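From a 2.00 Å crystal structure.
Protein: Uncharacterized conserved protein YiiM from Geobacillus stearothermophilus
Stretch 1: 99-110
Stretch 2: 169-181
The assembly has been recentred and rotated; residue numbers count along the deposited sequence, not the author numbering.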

# COMPACT_ATOMS: atom_id res chain seq x y z
N THR A 99 10.61 -0.71 -0.75
CA THR A 99 10.19 0.55 -0.16
C THR A 99 9.58 1.49 -1.24
O THR A 99 9.65 1.22 -2.45
N GLU A 100 9.01 2.60 -0.78
CA GLU A 100 8.31 3.56 -1.66
C GLU A 100 9.23 4.19 -2.71
O GLU A 100 8.77 4.66 -3.75
N ASP A 101 10.54 4.21 -2.46
CA ASP A 101 11.53 4.77 -3.40
C ASP A 101 11.82 3.82 -4.56
O ASP A 101 12.23 4.27 -5.62
N ASP A 102 11.62 2.52 -4.34
CA ASP A 102 11.99 1.49 -5.31
C ASP A 102 10.77 0.94 -6.06
O ASP A 102 10.95 0.35 -7.11
N VAL A 103 9.58 1.08 -5.50
CA VAL A 103 8.37 0.53 -6.12
C VAL A 103 7.71 1.62 -6.97
O VAL A 103 7.56 2.77 -6.52
N CYS A 104 7.31 1.24 -8.18
CA CYS A 104 6.72 2.19 -9.12
C CYS A 104 5.28 1.87 -9.45
O CYS A 104 4.86 0.71 -9.45
N LEU A 105 4.53 2.91 -9.76
CA LEU A 105 3.16 2.76 -10.19
C LEU A 105 3.19 1.89 -11.44
O LEU A 105 4.03 2.08 -12.31
N GLY A 106 2.34 0.87 -11.48
CA GLY A 106 2.28 -0.01 -12.62
C GLY A 106 3.18 -1.22 -12.57
O GLY A 106 3.03 -2.10 -13.41
N ASP A 107 4.10 -1.29 -11.60
CA ASP A 107 4.96 -2.47 -11.45
C ASP A 107 4.06 -3.68 -11.31
O ASP A 107 3.08 -3.66 -10.56
N ILE A 108 4.42 -4.75 -12.01
CA ILE A 108 3.76 -6.03 -11.88
C ILE A 108 4.69 -7.03 -11.21
O ILE A 108 5.86 -7.19 -11.63
N TYR A 109 4.18 -7.70 -10.18
CA TYR A 109 4.98 -8.69 -9.43
C TYR A 109 4.27 -10.05 -9.45
O TYR A 109 3.03 -10.11 -9.43
N VAL A 110 5.06 -11.12 -9.51
CA VAL A 110 4.53 -12.45 -9.25
C VAL A 110 4.68 -12.67 -7.75
O VAL A 110 5.73 -12.38 -7.16
N GLU A 169 7.41 -6.82 -14.51
CA GLU A 169 7.40 -5.65 -15.39
C GLU A 169 7.46 -4.33 -14.62
O GLU A 169 6.66 -4.11 -13.73
N ARG A 170 8.44 -3.49 -14.95
CA ARG A 170 8.56 -2.16 -14.36
C ARG A 170 7.45 -1.26 -14.88
O ARG A 170 7.25 -1.15 -16.09
N GLY A 171 6.71 -0.63 -13.98
CA GLY A 171 5.65 0.30 -14.37
C GLY A 171 6.19 1.31 -15.35
O GLY A 171 7.30 1.80 -15.20
N VAL A 172 5.43 1.59 -16.39
CA VAL A 172 5.85 2.50 -17.44
C VAL A 172 6.03 3.88 -16.86
O VAL A 172 5.23 4.33 -16.02
N GLY A 173 7.12 4.53 -17.26
CA GLY A 173 7.52 5.82 -16.70
C GLY A 173 8.33 5.71 -15.40
O GLY A 173 8.94 6.69 -14.99
N ALA A 174 8.34 4.54 -14.77
CA ALA A 174 9.10 4.32 -13.55
C ALA A 174 8.82 5.47 -12.59
O ALA A 174 9.72 6.18 -12.21
N LEU A 175 7.54 5.69 -12.28
CA LEU A 175 7.12 6.71 -11.31
C LEU A 175 6.99 6.08 -9.91
O LEU A 175 6.11 5.25 -9.69
N SER A 176 7.85 6.47 -8.99
CA SER A 176 7.92 5.77 -7.70
C SER A 176 6.75 6.16 -6.84
O SER A 176 6.18 7.21 -7.03
N ILE A 177 6.37 5.31 -5.90
CA ILE A 177 5.36 5.71 -4.92
C ILE A 177 5.86 6.94 -4.13
O ILE A 177 5.07 7.82 -3.80
N ALA A 178 7.16 7.03 -3.84
CA ALA A 178 7.69 8.20 -3.14
C ALA A 178 7.45 9.48 -3.93
O ALA A 178 7.05 10.48 -3.36
N TYR A 179 7.74 9.42 -5.24
CA TYR A 179 7.52 10.55 -6.14
C TYR A 179 6.05 10.94 -6.16
O TYR A 179 5.74 12.11 -6.08
N ILE A 180 5.16 9.96 -6.30
CA ILE A 180 3.73 10.24 -6.40
C ILE A 180 3.20 10.86 -5.09
O ILE A 180 2.47 11.84 -5.13
N ASN A 181 3.62 10.35 -3.94
CA ASN A 181 3.23 10.97 -2.67
C ASN A 181 3.74 12.41 -2.59
O ASN A 181 3.07 13.30 -2.07

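Packing of stretch 99-110 against stretch 169-181, which together bury 812 Å², seen from the residues that cover the most surface: Leu-105 (85 Å²), Glu-169 (72 Å²), and Cys-104 and Ile-177 (66 Å² each). Leu-105 leaves its backbone sideways with chi1 t and chi2 p, and its CB lies 3.5 Å from CD1 of Ile-180, a helix residue (chi1 m, chi2 t) whose CA-to-CB bond points toward the first stretch. The Leu-105 backbone is held at both ends: its N donates to Leu-175 O at 2.8 Å, and its O accepts from water 2 at 2.6 Å. That water also donates to Val-172 O (2.9 Å) and accepts from Leu-175 N (2.8 Å), so it ties Leu-105 to the turn that runs from Gly-171 to Ala-174.

Cys-104, chi1 m, also leaves sideways; its SG lies 4.2 Å from Ala-174 CB and 4.0 Å from Arg-170 CD. One residue earlier, Val-103 (t) sets CG1 4.2 Å from CG1 of Ile-177, which points toward the first stretch with both chi angles m. Ile-177 N donates to Val-103 O at 2.9 Å, fixing the start of the helix beside this apolar contact. Ile-177 CG2 also rests 3.8 Å from CG of Glu-100, whose carboxylate leads away and is satisfied elsewhere in the structure. Ala-178 points in as well, its CB 3.2 Å from Asp-101 OD1, while its N donates to Glu-100 O at 2.9 Å. Ser-176 (p) caps the helix, its OG accepting from Tyr-179 N at 3.0 Å; the same OG is 2.8 Å from water 1, which donates to Asp-101 O at 3.2 Å.

Asp-107 (m) is the polar hub. Its OD1 accepts from Gly-171 N at 2.8 Å, and its OD2 accepts from Cys-104 N at 2.8 Å while forming a salt bridge with Arg-170 NH1 at 3.0 Å. Arg-170 starts away from the first stretch, but its chi2 and chi3, both p, bring the guanidinium back, with Asp-107 OD2 at its edge and a weak hydrogen bond from NH1 to Asp-102 O at 3.0 Å. Gly-171 has no room for a side chain: an ideal CB would lie 1.7 Å from Leu-105 O.

At the far end, Ile-108 (m, t) and Glu-169 (t, t) form an antiparallel pair, with Ile-108 N donating to Glu-169 O at 2.9 Å. Their side chains share one face of the sheet, where Ile-108 CD1 lies 3.5 Å from Glu-169 OE1.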

# COMPACT_ATOMS: atom_id res chain seq x y z
CB THR A 99 11.35 1.28 0.52
OG1 THR A 99 12.28 1.65 -0.49
CG2 THR A 99 12.04 0.41 1.58
CB GLU A 100 7.64 4.66 -0.82
CG GLU A 100 6.55 4.15 0.14
CD GLU A 100 7.10 3.63 1.48
OE1 GLU A 100 8.36 3.52 1.63
OE2 GLU A 100 6.29 3.29 2.38
CB ASP A 101 12.88 5.07 -2.70
CG ASP A 101 12.82 6.26 -1.78
OD1 ASP A 101 12.25 7.32 -2.13
OD2 ASP A 101 13.42 6.13 -0.69
CB ASP A 102 12.59 0.29 -4.61
CG ASP A 102 13.81 0.62 -3.78
OD1 ASP A 102 14.63 1.49 -4.22
OD2 ASP A 102 13.93 0.01 -2.68
CB VAL A 103 7.41 0.04 -5.04
CG1 VAL A 103 6.05 -0.37 -5.63
CG2 VAL A 103 8.04 -1.09 -4.26
CB CYS A 104 7.54 2.22 -10.42
SG CYS A 104 9.17 2.95 -10.18
CB LEU A 105 2.58 4.13 -10.50
CG LEU A 105 1.16 4.17 -11.08
CD1 LEU A 105 0.15 3.57 -10.08
CD2 LEU A 105 0.88 5.63 -11.40
CB ASP A 107 5.80 -2.43 -10.17
CG ASP A 107 7.02 -1.50 -10.22
OD1 ASP A 107 7.35 -0.90 -11.26
OD2 ASP A 107 7.66 -1.36 -9.15
CB ILE A 108 3.30 -6.55 -13.26
CG1 ILE A 108 2.35 -5.53 -13.88
CG2 ILE A 108 2.63 -7.92 -13.12
CD1 ILE A 108 1.82 -5.86 -15.31
CB TYR A 109 5.15 -8.29 -7.96
CG TYR A 109 5.95 -7.02 -7.78
CD1 TYR A 109 5.33 -5.79 -7.87
CD2 TYR A 109 7.32 -7.05 -7.51
CE1 TYR A 109 6.06 -4.60 -7.69
CE2 TYR A 109 8.07 -5.88 -7.36
CZ TYR A 109 7.42 -4.65 -7.46
OH TYR A 109 8.12 -3.46 -7.32
CB VAL A 110 5.28 -13.56 -10.02
CG1 VAL A 110 4.76 -14.93 -9.59
CG2 VAL A 110 5.05 -13.45 -11.51
CB GLU A 169 6.16 -5.69 -16.29
CG GLU A 169 6.10 -4.52 -17.27
CD GLU A 169 4.96 -4.63 -18.27
OE1 GLU A 169 3.79 -4.50 -17.88
OE2 GLU A 169 5.27 -4.84 -19.46
CB ARG A 170 9.93 -1.54 -14.67
CG ARG A 170 10.14 -0.10 -14.14
CD ARG A 170 10.11 -0.01 -12.63
NE ARG A 170 11.33 -0.51 -12.04
CZ ARG A 170 11.48 -0.89 -10.76
NH1 ARG A 170 10.48 -0.83 -9.87
NH2 ARG A 170 12.66 -1.34 -10.38
CB VAL A 172 4.82 2.57 -18.57
CG1 VAL A 172 5.23 3.63 -19.57
CG2 VAL A 172 4.71 1.20 -19.23
CB ALA A 174 10.60 4.24 -13.88
CB LEU A 175 5.78 7.30 -11.68
CG LEU A 175 5.61 7.79 -13.13
CD1 LEU A 175 4.18 8.27 -13.34
CD2 LEU A 175 6.59 8.86 -13.50
CB SER A 176 9.24 6.05 -6.99
OG SER A 176 9.37 7.40 -6.66
CB ILE A 177 5.01 4.54 -3.96
CG1 ILE A 177 4.34 3.40 -4.75
CG2 ILE A 177 4.18 5.01 -2.74
CD1 ILE A 177 2.98 3.75 -5.31
CB ALA A 178 9.20 8.07 -2.79
CB TYR A 179 8.00 10.21 -7.57
CG TYR A 179 7.67 11.26 -8.61
CD1 TYR A 179 8.41 12.44 -8.71
CD2 TYR A 179 6.61 11.07 -9.50
CE1 TYR A 179 8.10 13.40 -9.66
CE2 TYR A 179 6.29 12.03 -10.46
CZ TYR A 179 7.04 13.18 -10.54
OH TYR A 179 6.71 14.11 -11.48
CB ILE A 180 2.91 9.01 -6.83
CG1 ILE A 180 3.30 8.59 -8.27
CG2 ILE A 180 1.46 9.36 -6.77
CD1 ILE A 180 2.88 7.17 -8.70
CB ASN A 181 3.82 10.20 -1.48
CG ASN A 181 2.94 9.05 -1.00
OD1 ASN A 181 1.73 9.07 -1.18
ND2 ASN A 181 3.54 8.10 -0.35
O HOH W 1 12.03 7.51 -5.75
O HOH W 2 5.44 4.13 -13.17